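Local coordinates for tryptophan decarboxylase 1 (Oryza sativa subsp. japonica, PDB 6KHO), which catalyses the pyridoxal-phosphate-dependent decarboxylation of L-tryptophan to tryptamine and of 5-hydroxy-L-tryptophan to serotonin, at the pyridoxal-5'-phosphate site and the interface of chains A and B. Residues are numbered along the deposited sequence; one frame, centred on the assembly and turned at random. Chains: chain A/B, Tryptophan decarboxylase 1.

Contact 1: the pyridoxal-5'-phosphate site. Residues chain A 104, 174-176, 214, 216, 269, 271, 273, 298, 300-301, 330; chain B 379-381. With PLP (pyridoxal-5'-phosphate), chain C.
Covalent attachment defines this site: NZ of A:Lys330 is 1.4 Å from C4A of PLP, the internal aldimine (Schiff base) of a group II decarboxylase. The lysine side chain reaches C4A bent at chi2, chi3 and chi4 rather than extended.

Ring packing holds the pyridine from both sides. The imidazole of A:His214 stacks over one face, its plane 14° from that of the cofactor with the centroids 4.3 Å apart and the overlap displaced toward the C5-C6 rim. Its chi1 of -159° sets CG anti to the backbone N, and the amide N of A:Thr216 meets ND1 near the imidazole plane, which would restrict the rotation of the ring. On the opposite face, CB of A:Ala300 makes a CH-pi contact.

Polar bonds fix the two ends. OD2 of A:Asp298 lies 2.8 Å from the pyridine N1, a hydrogen bond that would probably favour a protonated, electron-withdrawing ring. At the phosphate, O2P accepts from both N and OG of A:Ser176, the hydroxyl at 2.5 Å, while the backbone N of A:Thr175 donates to O3P over 2.9 Å; both amides belong to the first turn of helix 175-194, whose dipole probably favours the anion. The partner subunit contributes N of B:Gly381, 2.8 Å from O1P. Water links OG1 of A:Thr175 to O3P.

The site thus holds the cofactor ready for transaldimination with the amino acid substrate, and its phosphate pocket is completed by dimerisation.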
loop_
_atom_site.group_PDB
_atom_site.type_symbol
_atom_site.label_atom_id
_atom_site.label_comp_id
_atom_site.label_asym_id
_atom_site.label_seq_id
_atom_site.Cartn_x
_atom_site.Cartn_y
_atom_site.Cartn_z
ATOM N N PHE A 104 5.298 17.781 -6.146
ATOM C CA PHE A 104 4.226 17.891 -7.124
ATOM C C PHE A 104 2.896 17.868 -6.376
ATOM O O PHE A 104 2.789 17.220 -5.337
ATOM C CB PHE A 104 4.256 16.760 -8.160
ATOM C CG PHE A 104 5.493 16.752 -9.016
ATOM C CD1 PHE A 104 5.775 17.813 -9.873
ATOM C CD2 PHE A 104 6.377 15.688 -8.959
ATOM C CE1 PHE A 104 6.911 17.795 -10.663
ATOM C CE2 PHE A 104 7.527 15.672 -9.750
ATOM C CZ PHE A 104 7.792 16.732 -10.591
ATOM N N THR A 174 2.429 2.625 -4.958
ATOM C CA THR A 174 3.547 3.541 -5.143
ATOM C C THR A 174 4.353 3.184 -6.383
ATOM O O THR A 174 4.370 2.039 -6.837
ATOM C CB THR A 174 4.523 3.530 -3.941
ATOM O OG1 THR A 174 5.043 2.202 -3.759
ATOM C CG2 THR A 174 3.836 4.000 -2.648
ATOM N N THR A 175 5.081 4.182 -6.886
ATOM C CA THR A 175 6.061 3.916 -7.935
ATOM C C THR A 175 7.155 2.975 -7.436
ATOM O O THR A 175 7.648 2.128 -8.191
ATOM C CB THR A 175 6.645 5.238 -8.447
ATOM O OG1 THR A 175 5.613 5.968 -9.120
ATOM C CG2 THR A 175 7.791 4.999 -9.438
ATOM N N SER A 176 7.519 3.072 -6.151
ATOM C CA SER A 176 8.557 2.191 -5.625
ATOM C C SER A 176 8.180 0.720 -5.783
ATOM O O SER A 176 9.024 -0.092 -6.177
ATOM C CB SER A 176 8.843 2.507 -4.157
ATOM O OG SER A 176 9.247 3.857 -4.003
ATOM N N HIS A 214 14.479 9.384 -9.567
ATOM C CA HIS A 214 14.062 9.498 -8.176
ATOM C C HIS A 214 14.845 8.540 -7.293
ATOM O O HIS A 214 15.124 7.398 -7.680
ATOM C CB HIS A 214 12.565 9.219 -8.059
ATOM C CG HIS A 214 11.943 9.784 -6.822
ATOM N ND1 HIS A 214 12.026 9.159 -5.596
ATOM C CD2 HIS A 214 11.232 10.917 -6.620
ATOM C CE1 HIS A 214 11.382 9.880 -4.694
ATOM N NE2 HIS A 214 10.891 10.951 -5.290
ATOM N N THR A 216 14.071 6.774 -4.956
ATOM C CA THR A 216 13.395 5.524 -4.634
ATOM C C THR A 216 13.742 4.386 -5.593
ATOM O O THR A 216 13.600 3.218 -5.213
ATOM C CB THR A 216 11.882 5.748 -4.599
ATOM O OG1 THR A 216 11.275 4.722 -3.804
ATOM C CG2 THR A 216 11.268 5.761 -6.004
ATOM N N THR A 269 13.160 8.011 -17.162
ATOM C CA THR A 269 12.159 8.851 -16.511
ATOM C C THR A 269 11.632 9.898 -17.482
ATOM O O THR A 269 12.415 10.613 -18.119
ATOM C CB THR A 269 12.730 9.542 -15.265
ATOM O OG1 THR A 269 13.169 8.555 -14.331
ATOM C CG2 THR A 269 11.646 10.419 -14.580
ATOM N N GLY A 271 9.724 13.150 -17.040
ATOM C CA GLY A 271 9.289 14.105 -16.034
ATOM C C GLY A 271 9.987 13.917 -14.698
ATOM O O GLY A 271 9.357 13.547 -13.701
ATOM N N THR A 273 11.814 14.427 -11.068
ATOM C CA THR A 273 11.301 15.140 -9.903
ATOM C C THR A 273 11.950 16.511 -9.750
ATOM O O THR A 273 11.275 17.492 -9.415
ATOM C CB THR A 273 11.532 14.302 -8.646
ATOM O OG1 THR A 273 10.840 13.050 -8.771
ATOM C CG2 THR A 273 11.011 15.028 -7.421
ATOM N N ASP A 298 9.545 5.389 -15.894
ATOM C CA ASP A 298 8.913 6.039 -14.740
ATOM C C ASP A 298 8.333 7.364 -15.208
ATOM O O ASP A 298 9.084 8.308 -15.490
ATOM C CB ASP A 298 9.928 6.269 -13.618
ATOM C CG ASP A 298 9.349 7.075 -12.433
ATOM O OD1 ASP A 298 8.115 7.269 -12.342
ATOM O OD2 ASP A 298 10.146 7.505 -11.570
ATOM N N ALA A 300 5.751 8.964 -13.345
ATOM C CA ALA A 300 4.855 9.082 -12.196
ATOM C C ALA A 300 4.012 10.347 -12.249
ATOM O O ALA A 300 2.804 10.311 -11.987
ATOM C CB ALA A 300 5.675 9.052 -10.902
ATOM N N TYR A 301 4.636 11.476 -12.576
ATOM C CA TYR A 301 3.960 12.767 -12.647
ATOM C C TYR A 301 3.489 13.088 -14.060
ATOM O O TYR A 301 2.293 13.266 -14.303
ATOM C CB TYR A 301 4.912 13.865 -12.150
ATOM C CG TYR A 301 4.502 15.279 -12.509
ATOM C CD1 TYR A 301 3.431 15.908 -11.859
ATOM C CD2 TYR A 301 5.200 15.993 -13.471
ATOM C CE1 TYR A 301 3.068 17.209 -12.181
ATOM C CE2 TYR A 301 4.844 17.280 -13.804
ATOM C CZ TYR A 301 3.787 17.889 -13.153
ATOM O OH TYR A 301 3.447 19.176 -13.495
ATOM N N LYS A 330 -0.776 11.726 -8.560
ATOM C CA LYS A 330 -0.074 12.989 -8.742
ATOM C C LYS A 330 -0.986 13.957 -9.476
ATOM O O LYS A 330 -1.634 14.795 -8.847
ATOM C CB LYS A 330 1.234 12.792 -9.514
ATOM C CG LYS A 330 2.232 11.953 -8.768
ATOM C CD LYS A 330 3.297 12.792 -8.139
ATOM C CE LYS A 330 4.610 12.048 -8.173
ATOM N NZ LYS A 330 5.294 12.145 -6.875
ATOM N N GLY B 379 7.801 2.089 -0.419
ATOM C CA GLY B 379 7.684 3.387 -1.055
ATOM C C GLY B 379 8.066 4.541 -0.143
ATOM O O GLY B 379 8.477 4.362 1.003
ATOM N N VAL B 380 7.937 5.754 -0.682
ATOM C CA VAL B 380 8.180 6.975 0.086
ATOM C C VAL B 380 6.881 7.755 0.328
ATOM O O VAL B 380 6.544 8.069 1.464
ATOM C CB VAL B 380 9.271 7.853 -0.570
ATOM C CG1 VAL B 380 10.499 6.968 -0.932
ATOM C CG2 VAL B 380 8.766 8.644 -1.780
ATOM N N GLY B 381 6.114 8.010 -0.726
ATOM C CA GLY B 381 4.919 8.797 -0.589
ATOM C C GLY B 381 3.623 8.008 -0.603
ATOM O O GLY B 381 3.177 7.559 -1.668
HETATM N N1 PLP C . 9.194 9.025 -9.479
HETATM C C2 PLP C . 8.788 10.260 -9.944
HETATM C C2A PLP C . 9.238 10.783 -11.273
HETATM C C3 PLP C . 7.949 11.044 -9.168
HETATM O O3 PLP C . 7.546 12.267 -9.634
HETATM C C4 PLP C . 7.505 10.586 -7.934
HETATM C C4A PLP C . 6.323 11.238 -7.276
HETATM C C5 PLP C . 7.914 9.346 -7.466
HETATM C C6 PLP C . 8.767 8.567 -8.244
HETATM C C5A PLP C . 7.415 8.904 -6.106
HETATM O O4P PLP C . 7.631 7.538 -5.840
HETATM P P PLP C . 6.704 6.738 -4.771
HETATM O O1P PLP C . 6.599 7.505 -3.482
HETATM O O2P PLP C . 7.341 5.387 -4.567
HETATM O O3P PLP C . 5.289 6.561 -5.292
HETATM O O HOH W 1 4.305 7.789 -7.495
HETATM O O HOH W 2 3.710 8.365 -4.220
#

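Contact 2: the interface of chains A and B. Residues chain A 353, 355, 374, 377-381; chain B 174, 176, 214, 216, 219, 223.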
loop_
_atom_site.group_PDB
_atom_site.type_symbol
_atom_site.label_atom_id
_atom_site.label_comp_id
_atom_site.label_asym_id
_atom_site.label_seq_id
_atom_site.Cartn_x
_atom_site.Cartn_y
_atom_site.Cartn_z
ATOM N N LEU A 353 6.121 -13.548 -8.898
ATOM C CA LEU A 353 5.293 -13.033 -7.808
ATOM C C LEU A 353 4.164 -13.966 -7.388
ATOM O O LEU A 353 3.563 -13.743 -6.326
ATOM C CB LEU A 353 4.689 -11.678 -8.203
ATOM C CG LEU A 353 5.668 -10.547 -8.512
ATOM C CD1 LEU A 353 4.936 -9.337 -9.069
ATOM C CD2 LEU A 353 6.434 -10.194 -7.250
ATOM N N THR A 355 1.841 -17.061 -6.013
ATOM C CA THR A 355 1.778 -18.093 -4.986
ATOM C C THR A 355 0.499 -18.885 -5.219
ATOM O O THR A 355 -0.408 -18.433 -5.920
ATOM C CB THR A 355 1.765 -17.515 -3.563
ATOM O OG1 THR A 355 0.663 -16.592 -3.428
ATOM C CG2 THR A 355 3.075 -16.806 -3.256
ATOM N N LYS A 374 -3.085 -10.511 -6.501
ATOM C CA LYS A 374 -1.991 -10.839 -5.591
ATOM C C LYS A 374 -0.742 -11.308 -6.340
ATOM O O LYS A 374 0.372 -11.177 -5.815
ATOM C CB LYS A 374 -2.420 -11.916 -4.603
ATOM C CG LYS A 374 -2.715 -13.269 -5.246
ATOM C CD LYS A 374 -2.975 -14.309 -4.155
ATOM C CE LYS A 374 -3.133 -15.697 -4.733
ATOM N NZ LYS A 374 -1.795 -16.216 -5.169
ATOM N N GLN A 377 1.768 -8.139 -7.427
ATOM C CA GLN A 377 2.146 -7.169 -6.398
ATOM C C GLN A 377 2.955 -7.893 -5.336
ATOM O O GLN A 377 3.105 -9.119 -5.375
ATOM C CB GLN A 377 0.908 -6.516 -5.759
ATOM C CG GLN A 377 0.084 -7.522 -4.961
ATOM C CD GLN A 377 -1.192 -6.930 -4.337
ATOM O OE1 GLN A 377 -1.712 -5.913 -4.794
ATOM N NE2 GLN A 377 -1.685 -7.573 -3.283
ATOM N N VAL A 378 3.428 -7.131 -4.348
ATOM C CA VAL A 378 4.199 -7.723 -3.249
ATOM C C VAL A 378 3.297 -8.501 -2.292
ATOM O O VAL A 378 3.581 -9.656 -1.945
ATOM C CB VAL A 378 5.000 -6.627 -2.519
ATOM C CG1 VAL A 378 5.543 -7.143 -1.174
ATOM C CG2 VAL A 378 6.134 -6.135 -3.429
ATOM N N GLY A 379 2.196 -7.890 -1.842
ATOM C CA GLY A 379 1.381 -8.452 -0.783
ATOM C C GLY A 379 0.266 -9.363 -1.280
ATOM O O GLY A 379 0.161 -9.691 -2.463
ATOM N N VAL A 380 -0.586 -9.776 -0.339
ATOM C CA VAL A 380 -1.711 -10.654 -0.654
ATOM C C VAL A 380 -2.978 -9.810 -0.751
ATOM O O VAL A 380 -3.538 -9.653 -1.841
ATOM C CB VAL A 380 -1.863 -11.788 0.379
ATOM C CG1 VAL A 380 -2.952 -12.784 -0.058
ATOM C CG2 VAL A 380 -0.537 -12.522 0.556
ATOM N N GLY A 381 -3.425 -9.241 0.377
ATOM C CA GLY A 381 -4.620 -8.417 0.366
ATOM C C GLY A 381 -4.428 -7.115 -0.395
ATOM O O GLY A 381 -3.309 -6.676 -0.672
ATOM N N THR B 174 0.799 -3.954 4.155
ATOM C CA THR B 174 0.543 -5.390 4.249
ATOM C C THR B 174 1.539 -6.043 5.204
ATOM O O THR B 174 2.613 -5.503 5.477
ATOM C CB THR B 174 0.642 -6.098 2.868
ATOM O OG1 THR B 174 1.962 -5.967 2.339
ATOM C CG2 THR B 174 -0.346 -5.513 1.842
ATOM N N SER B 176 3.003 -8.724 4.241
ATOM C CA SER B 176 4.065 -9.038 3.287
ATOM C C SER B 176 5.106 -7.932 3.238
ATOM O O SER B 176 6.307 -8.205 3.181
ATOM C CB SER B 176 3.490 -9.257 1.885
ATOM O OG SER B 176 2.491 -10.264 1.867
ATOM N N HIS B 214 2.635 -18.247 6.373
ATOM C CA HIS B 214 1.998 -17.897 5.110
ATOM C C HIS B 214 2.987 -18.006 3.955
ATOM O O HIS B 214 4.160 -17.653 4.087
ATOM C CB HIS B 214 1.431 -16.477 5.171
ATOM C CG HIS B 214 0.359 -16.212 4.154
ATOM N ND1 HIS B 214 0.615 -16.143 2.799
ATOM C CD2 HIS B 214 -0.977 -16.015 4.296
ATOM C CE1 HIS B 214 -0.515 -15.911 2.151
ATOM N NE2 HIS B 214 -1.495 -15.826 3.038
ATOM N N THR B 216 3.218 -16.135 1.564
ATOM C CA THR B 216 3.768 -14.837 1.203
ATOM C C THR B 216 5.098 -14.572 1.903
ATOM O O THR B 216 5.902 -13.783 1.396
ATOM C CB THR B 216 2.755 -13.723 1.500
ATOM O OG1 THR B 216 3.075 -12.566 0.713
ATOM C CG2 THR B 216 2.745 -13.367 2.960
ATOM N N LYS B 219 7.721 -16.135 -0.417
ATOM C CA LYS B 219 7.831 -15.214 -1.541
ATOM C C LYS B 219 8.671 -13.994 -1.177
ATOM O O LYS B 219 9.538 -13.569 -1.954
ATOM C CB LYS B 219 6.442 -14.777 -2.003
ATOM C CG LYS B 219 6.442 -13.542 -2.907
ATOM C CD LYS B 219 4.988 -13.209 -3.311
ATOM C CE LYS B 219 4.867 -11.900 -4.090
ATOM N NZ LYS B 219 3.447 -11.657 -4.499
ATOM N N LEU B 223 12.010 -12.433 -2.910
ATOM C CA LEU B 223 12.085 -11.044 -3.351
ATOM C C LEU B 223 13.342 -10.369 -2.823
ATOM O O LEU B 223 13.966 -9.564 -3.527
ATOM C CB LEU B 223 10.843 -10.263 -2.885
ATOM C CG LEU B 223 9.467 -10.694 -3.414
ATOM C CD1 LEU B 223 8.373 -9.739 -2.929
ATOM C CD2 LEU B 223 9.511 -10.722 -4.920
HETATM O O HOH W 3 5.631 -11.269 -0.460
HETATM O O HOH W 4 1.340 -11.965 -3.049
#
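Small apolar contacts form the centre of this patch of the homodimer interface, where the A:Gln377 to A:Gly381 segment lies against the start of helix 175-193 and helix 215-223 of the other subunit. The branch CG2 of A:Val380 does the touching: with CG1 anti to the backbone N (chi1 -174°), the valine and B:Thr216 side chains cross obliquely, CG2 lying 3.6 Å from CB of B:Thr216 and also meeting CE1 of the B:His214 imidazole. Nearby, CA of A:Gly379 packs 3.5 Å from CB of B:Ser176, where the glycine presents no side chain. Farther along, the CD2 methyls of A:Leu353 and B:Leu223 meet with their side chains crossing at about a right angle.

The long aliphatic stem of B:Lys219 leads from this core to the polar rim. Its CG is anti to the backbone N (chi1 164°) and the chain stays extended, passing the methyl of A:Thr355 at about a right angle. The side-chain nitrogen NZ donates to O of A:Leu353 at 2.8 Å, in the carbonyl plane on a lone pair, and to O of A:Gln377 at 2.7 Å, also in plane but more nearly end-on at 159°. These backbone carbonyl oxygens would probably stabilise a positive charge on the amine.

Within the chain A segment, NE2 of A:Gln377 bonds to O of A:Gly379 from above the carbonyl plane, which probably steadies this loop. Water 4 joins the two chains, lying 2.6 Å from NZ of B:Lys219 and 2.6 Å from O of A:Gly379.

Contact 3: the interface of chains A and B. Residues chain A 202-203, 227; chain B 197-200.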
loop_
_atom_site.group_PDB
_atom_site.type_symbol
_atom_site.label_atom_id
_atom_site.label_comp_id
_atom_site.label_asym_id
_atom_site.label_seq_id
_atom_site.Cartn_x
_atom_site.Cartn_y
_atom_site.Cartn_z
ATOM N N LEU A 202 24.232 -13.076 -8.301
ATOM C CA LEU A 202 23.575 -11.774 -8.162
ATOM C C LEU A 202 24.580 -10.626 -8.158
ATOM O O LEU A 202 24.281 -9.537 -8.668
ATOM C CB LEU A 202 22.714 -11.750 -6.890
ATOM C CG LEU A 202 21.756 -10.579 -6.614
ATOM C CD1 LEU A 202 21.180 -9.974 -7.886
ATOM C CD2 LEU A 202 20.601 -11.000 -5.684
ATOM N N HIS A 203 25.784 -10.850 -7.627
ATOM C CA HIS A 203 26.751 -9.755 -7.570
ATOM C C HIS A 203 27.316 -9.384 -8.941
ATOM O O HIS A 203 28.092 -8.430 -9.037
ATOM C CB HIS A 203 27.890 -10.109 -6.613
ATOM C CG HIS A 203 28.891 -11.051 -7.199
ATOM N ND1 HIS A 203 28.615 -12.385 -7.420
ATOM C CD2 HIS A 203 30.160 -10.855 -7.623
ATOM C CE1 HIS A 203 29.672 -12.968 -7.956
ATOM N NE2 HIS A 203 30.623 -12.062 -8.091
ATOM N N ASP A 227 23.866 -5.464 -6.081
ATOM C CA ASP A 227 25.045 -4.952 -5.391
ATOM C C ASP A 227 25.143 -3.440 -5.567
ATOM O O ASP A 227 25.064 -2.949 -6.698
ATOM C CB ASP A 227 26.309 -5.615 -5.923
ATOM C CG ASP A 227 27.470 -5.478 -4.966
ATOM O OD1 ASP A 227 27.985 -4.346 -4.800
ATOM O OD2 ASP A 227 27.832 -6.497 -4.354
ATOM N N ASP B 197 31.471 -9.189 0.630
ATOM C CA ASP B 197 31.802 -8.088 -0.273
ATOM C C ASP B 197 30.533 -7.715 -1.030
ATOM O O ASP B 197 30.209 -8.294 -2.068
ATOM C CB ASP B 197 32.924 -8.492 -1.224
ATOM C CG ASP B 197 33.317 -7.377 -2.186
ATOM O OD1 ASP B 197 32.972 -6.205 -1.926
ATOM O OD2 ASP B 197 33.980 -7.677 -3.207
ATOM N N GLY B 198 29.808 -6.729 -0.511
ATOM C CA GLY B 198 28.528 -6.394 -1.111
ATOM C C GLY B 198 27.580 -7.560 -0.935
ATOM O O GLY B 198 27.395 -8.069 0.176
ATOM N N VAL B 199 26.989 -8.015 -2.039
ATOM C CA VAL B 199 26.102 -9.170 -2.010
ATOM C C VAL B 199 26.833 -10.451 -2.426
ATOM O O VAL B 199 26.188 -11.465 -2.701
ATOM C CB VAL B 199 24.842 -8.943 -2.869
ATOM C CG1 VAL B 199 24.058 -7.731 -2.365
ATOM C CG2 VAL B 199 25.206 -8.774 -4.342
ATOM N N ALA B 200 28.172 -10.437 -2.451
ATOM C CA ALA B 200 28.908 -11.621 -2.898
ATOM C C ALA B 200 28.603 -12.842 -2.033
ATOM O O ALA B 200 28.551 -13.967 -2.543
ATOM C CB ALA B 200 30.413 -11.342 -2.912
#
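A junction of a chain B loop with a 3-10 helix and a loop of chain A forms this contact of the homodimer: the B:Asp197 to B:Ala200 segment, which follows helix 175-193, meets the 3-10 helix 200-204 and the loop residue A:Asp227. One carboxylate oxygen carries the polar link. OD2 of A:Asp227 accepts from the backbone N of B:Val199 over 2.9 Å, with an angle of 167° at the hydrogen, so the bond is nearly straight; the amide nevertheless arrives from above the carboxylate plane, 42° out of it. CG of A:Asp227 stands anti to its own backbone N (chi1 -161°), which sends the acid toward the opposing loop, and the aspartate and valine side chains slide past each other in opposite directions.

The same valine supplies the apolar part. Its CG2, in the crowded position between backbone N and carbonyl carbon, lies 3.7 Å from CB of A:Asp227 and 3.7 Å from CA of A:His203. CB of A:His203 also approaches CA of B:Ala200, at 4.1 Å, so the histidine contributes CA and CB rather than its imidazole to these contacts.

An alanine here in place of A:Asp227 would lose the acceptor for the B:Val199 amide and would probably loosen the seating of this loop. The patch buries 155 Å² and ties these segments of the two subunits together.

Contact 4: the interface of chains A and B. Residues chain A 62-63, 66-67, 69, 83, 88; chain B 134, 138, 141, 145, 390.
Three side chains on helix 133-149 of chain B are turned toward chain A by their first torsions: CG lies anti to the backbone N in B:Met138 (chi1 -177°) and B:Leu141 (chi1 -176°), but beside it in B:Trp145 (chi1 -82°). This is part of the homodimer interface of a group II, pyridoxal-phosphate-dependent decarboxylase, with helices 61-65 and 77-88 of chain A and the loop residues A:Leu66, A:Arg67 and A:Ser69 as partners.

B:Met138 bends at chi2 and chi3, which puts its CE methyl over the centre of one face of the B:Trp390 indole. The same methyl meets CD1 of A:Leu66 at 3.5 Å, a tight contact with the side chains crossing at about a right angle, and CG2 of A:Val88 at 3.7 Å. CD2 of A:Leu62 presses on CA of B:Met138 at 3.4 Å. B:Leu141 divides its branches, CD2 packing on CD1 of A:Leu66 and CD1 lying 3.9 Å from CB of A:Gln63.

The indole NE1 of B:Trp145 donates to O of A:Arg67 over 3.0 Å, the acceptor lying in the ring plane, although the N-H reaches that carbonyl from above its own plane. The carbonyl carbon C of A:Ser69 and CG of B:Leu141 sandwich this indole. An alanine here in place of B:Trp145 would remove this donor and the platform under A:Ser69, and is likely to loosen the hold on the A:Arg67 to A:Ser69 segment.

At the rim, B:Trp390 NE1 reaches OE1 of A:Glu83 through water 5, which lies 2.8 Å from that carboxylate oxygen.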
loop_
_atom_site.group_PDB
_atom_site.type_symbol
_atom_site.label_atom_id
_atom_site.label_comp_id
_atom_site.label_asym_id
_atom_site.label_seq_id
_atom_site.Cartn_x
_atom_site.Cartn_y
_atom_site.Cartn_z
ATOM N N LEU A 62 2.398 16.602 19.582
ATOM C CA LEU A 62 1.109 15.922 19.466
ATOM C C LEU A 62 0.815 15.075 20.695
ATOM O O LEU A 62 -0.269 15.181 21.284
ATOM C CB LEU A 62 1.053 15.061 18.199
ATOM C CG LEU A 62 -0.388 14.595 17.940
ATOM C CD1 LEU A 62 -1.286 15.809 17.684
ATOM C CD2 LEU A 62 -0.489 13.594 16.782
ATOM N N GLN A 63 1.759 14.218 21.094
ATOM C CA GLN A 63 1.542 13.431 22.302
ATOM C C GLN A 63 1.356 14.320 23.537
ATOM O O GLN A 63 0.641 13.935 24.469
ATOM C CB GLN A 63 2.692 12.456 22.522
ATOM C CG GLN A 63 2.481 11.579 23.750
ATOM C CD GLN A 63 3.490 10.451 23.897
ATOM O OE1 GLN A 63 3.560 9.548 23.059
ATOM N NE2 GLN A 63 4.258 10.480 24.990
ATOM N N LEU A 66 -2.687 15.401 22.759
ATOM C CA LEU A 66 -3.419 14.175 23.024
ATOM C C LEU A 66 -2.705 13.506 24.185
ATOM O O LEU A 66 -1.781 14.068 24.760
ATOM C CB LEU A 66 -3.530 13.352 21.743
ATOM C CG LEU A 66 -3.821 14.272 20.553
ATOM C CD1 LEU A 66 -3.749 13.528 19.230
ATOM C CD2 LEU A 66 -5.167 14.960 20.699
ATOM N N ARG A 67 -3.095 12.344 24.617
ATOM C CA ARG A 67 -2.273 11.905 25.739
ATOM C C ARG A 67 -1.269 10.852 25.298
ATOM O O ARG A 67 -1.231 10.453 24.138
ATOM C CB ARG A 67 -3.134 11.402 26.883
ATOM C CG ARG A 67 -3.678 12.506 27.718
ATOM C CD ARG A 67 -4.399 11.851 28.856
ATOM N NE ARG A 67 -5.324 12.743 29.490
ATOM C CZ ARG A 67 -6.056 12.383 30.532
ATOM N NH1 ARG A 67 -5.936 11.156 31.023
ATOM N NH2 ARG A 67 -6.885 13.247 31.066
ATOM N N SER A 69 -1.358 7.847 26.439
ATOM C CA SER A 69 -2.015 6.553 26.468
ATOM C C SER A 69 -3.401 6.653 25.851
ATOM O O SER A 69 -4.014 7.722 25.876
ATOM C CB SER A 69 -2.120 6.026 27.897
ATOM O OG SER A 69 -0.826 5.968 28.459
ATOM N N GLU A 83 -10.853 17.202 18.585
ATOM C CA GLU A 83 -9.401 17.023 18.666
ATOM C C GLU A 83 -8.752 17.045 17.290
ATOM O O GLU A 83 -7.638 17.558 17.142
ATOM C CB GLU A 83 -9.071 15.733 19.421
ATOM C CG GLU A 83 -9.663 15.759 20.852
ATOM C CD GLU A 83 -9.200 14.611 21.737
ATOM O OE1 GLU A 83 -8.692 13.601 21.211
ATOM O OE2 GLU A 83 -9.352 14.716 22.973
ATOM N N VAL A 88 -4.770 18.317 15.440
ATOM C CA VAL A 88 -4.215 17.737 14.219
ATOM C C VAL A 88 -4.075 18.795 13.129
ATOM O O VAL A 88 -2.966 19.058 12.647
ATOM C CB VAL A 88 -5.078 16.556 13.737
ATOM C CG1 VAL A 88 -4.551 16.012 12.403
ATOM C CG2 VAL A 88 -5.157 15.470 14.817
ATOM N N ALA B 134 1.829 16.865 11.732
ATOM C CA ALA B 134 0.738 16.171 12.406
ATOM C C ALA B 134 0.628 14.725 11.935
ATOM O O ALA B 134 0.420 13.815 12.747
ATOM C CB ALA B 134 -0.573 16.928 12.181
ATOM N N MET B 138 1.027 11.692 14.469
ATOM C CA MET B 138 -0.147 10.862 14.717
ATOM C C MET B 138 0.127 9.393 14.417
ATOM O O MET B 138 -0.344 8.511 15.142
ATOM C CB MET B 138 -1.341 11.345 13.896
ATOM C CG MET B 138 -2.587 10.512 14.228
ATOM S SD MET B 138 -4.101 11.435 14.423
ATOM C CE MET B 138 -3.926 12.169 16.047
ATOM N N LEU B 141 2.101 8.272 17.254
ATOM C CA LEU B 141 1.239 8.199 18.434
ATOM C C LEU B 141 0.344 6.965 18.395
ATOM O O LEU B 141 0.239 6.223 19.383
ATOM C CB LEU B 141 0.382 9.459 18.527
ATOM C CG LEU B 141 -0.481 9.513 19.789
ATOM C CD1 LEU B 141 0.416 9.658 21.031
ATOM C CD2 LEU B 141 -1.485 10.656 19.702
ATOM N N TRP B 145 0.363 4.041 21.141
ATOM C CA TRP B 145 -0.857 3.655 21.861
ATOM C C TRP B 145 -1.129 2.158 21.737
ATOM O O TRP B 145 -1.381 1.473 22.735
ATOM C CB TRP B 145 -2.060 4.439 21.335
ATOM C CG TRP B 145 -2.224 5.818 21.897
ATOM C CD1 TRP B 145 -1.296 6.549 22.577
ATOM C CD2 TRP B 145 -3.392 6.638 21.797
ATOM N NE1 TRP B 145 -1.817 7.784 22.915
ATOM C CE2 TRP B 145 -3.106 7.859 22.455
ATOM C CE3 TRP B 145 -4.663 6.452 21.232
ATOM C CZ2 TRP B 145 -4.041 8.892 22.554
ATOM C CZ3 TRP B 145 -5.599 7.480 21.339
ATOM C CH2 TRP B 145 -5.279 8.687 21.990
ATOM N N TRP B 390 -5.988 6.094 14.994
ATOM C CA TRP B 390 -6.182 6.918 16.182
ATOM C C TRP B 390 -7.667 7.153 16.451
ATOM O O TRP B 390 -8.114 7.080 17.600
ATOM C CB TRP B 390 -5.443 8.249 16.020
ATOM C CG TRP B 390 -5.886 9.298 17.030
ATOM C CD1 TRP B 390 -5.554 9.354 18.359
ATOM C CD2 TRP B 390 -6.740 10.419 16.782
ATOM N NE1 TRP B 390 -6.146 10.449 18.949
ATOM C CE2 TRP B 390 -6.879 11.119 18.003
ATOM C CE3 TRP B 390 -7.397 10.904 15.644
ATOM C CZ2 TRP B 390 -7.649 12.276 18.116
ATOM C CZ3 TRP B 390 -8.158 12.053 15.752
ATOM C CH2 TRP B 390 -8.286 12.726 16.987
HETATM O O HOH W 5 -6.703 11.710 21.571
#

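Contact 1 and contact 2 share residues 174, 176, 214, 216 and 379-381 with the chains exchanged: the centres of their C-alpha atoms lie about 22 Å apart, so the 379-381 loop of one subunit serves the cofactor pocket of the other. The centre of contact 2 is also about 9 Å from the catalytic A:Tyr359. Contacts 3 and 4, about 43 Å apart between C-alpha centres, belong to distant parts of the interface, their centres about 27 and 29 Å from that of contact 1. By two-fold symmetry each has its twin, so the dimer is joined over a broad span, and both active sites depend on residues from both chains.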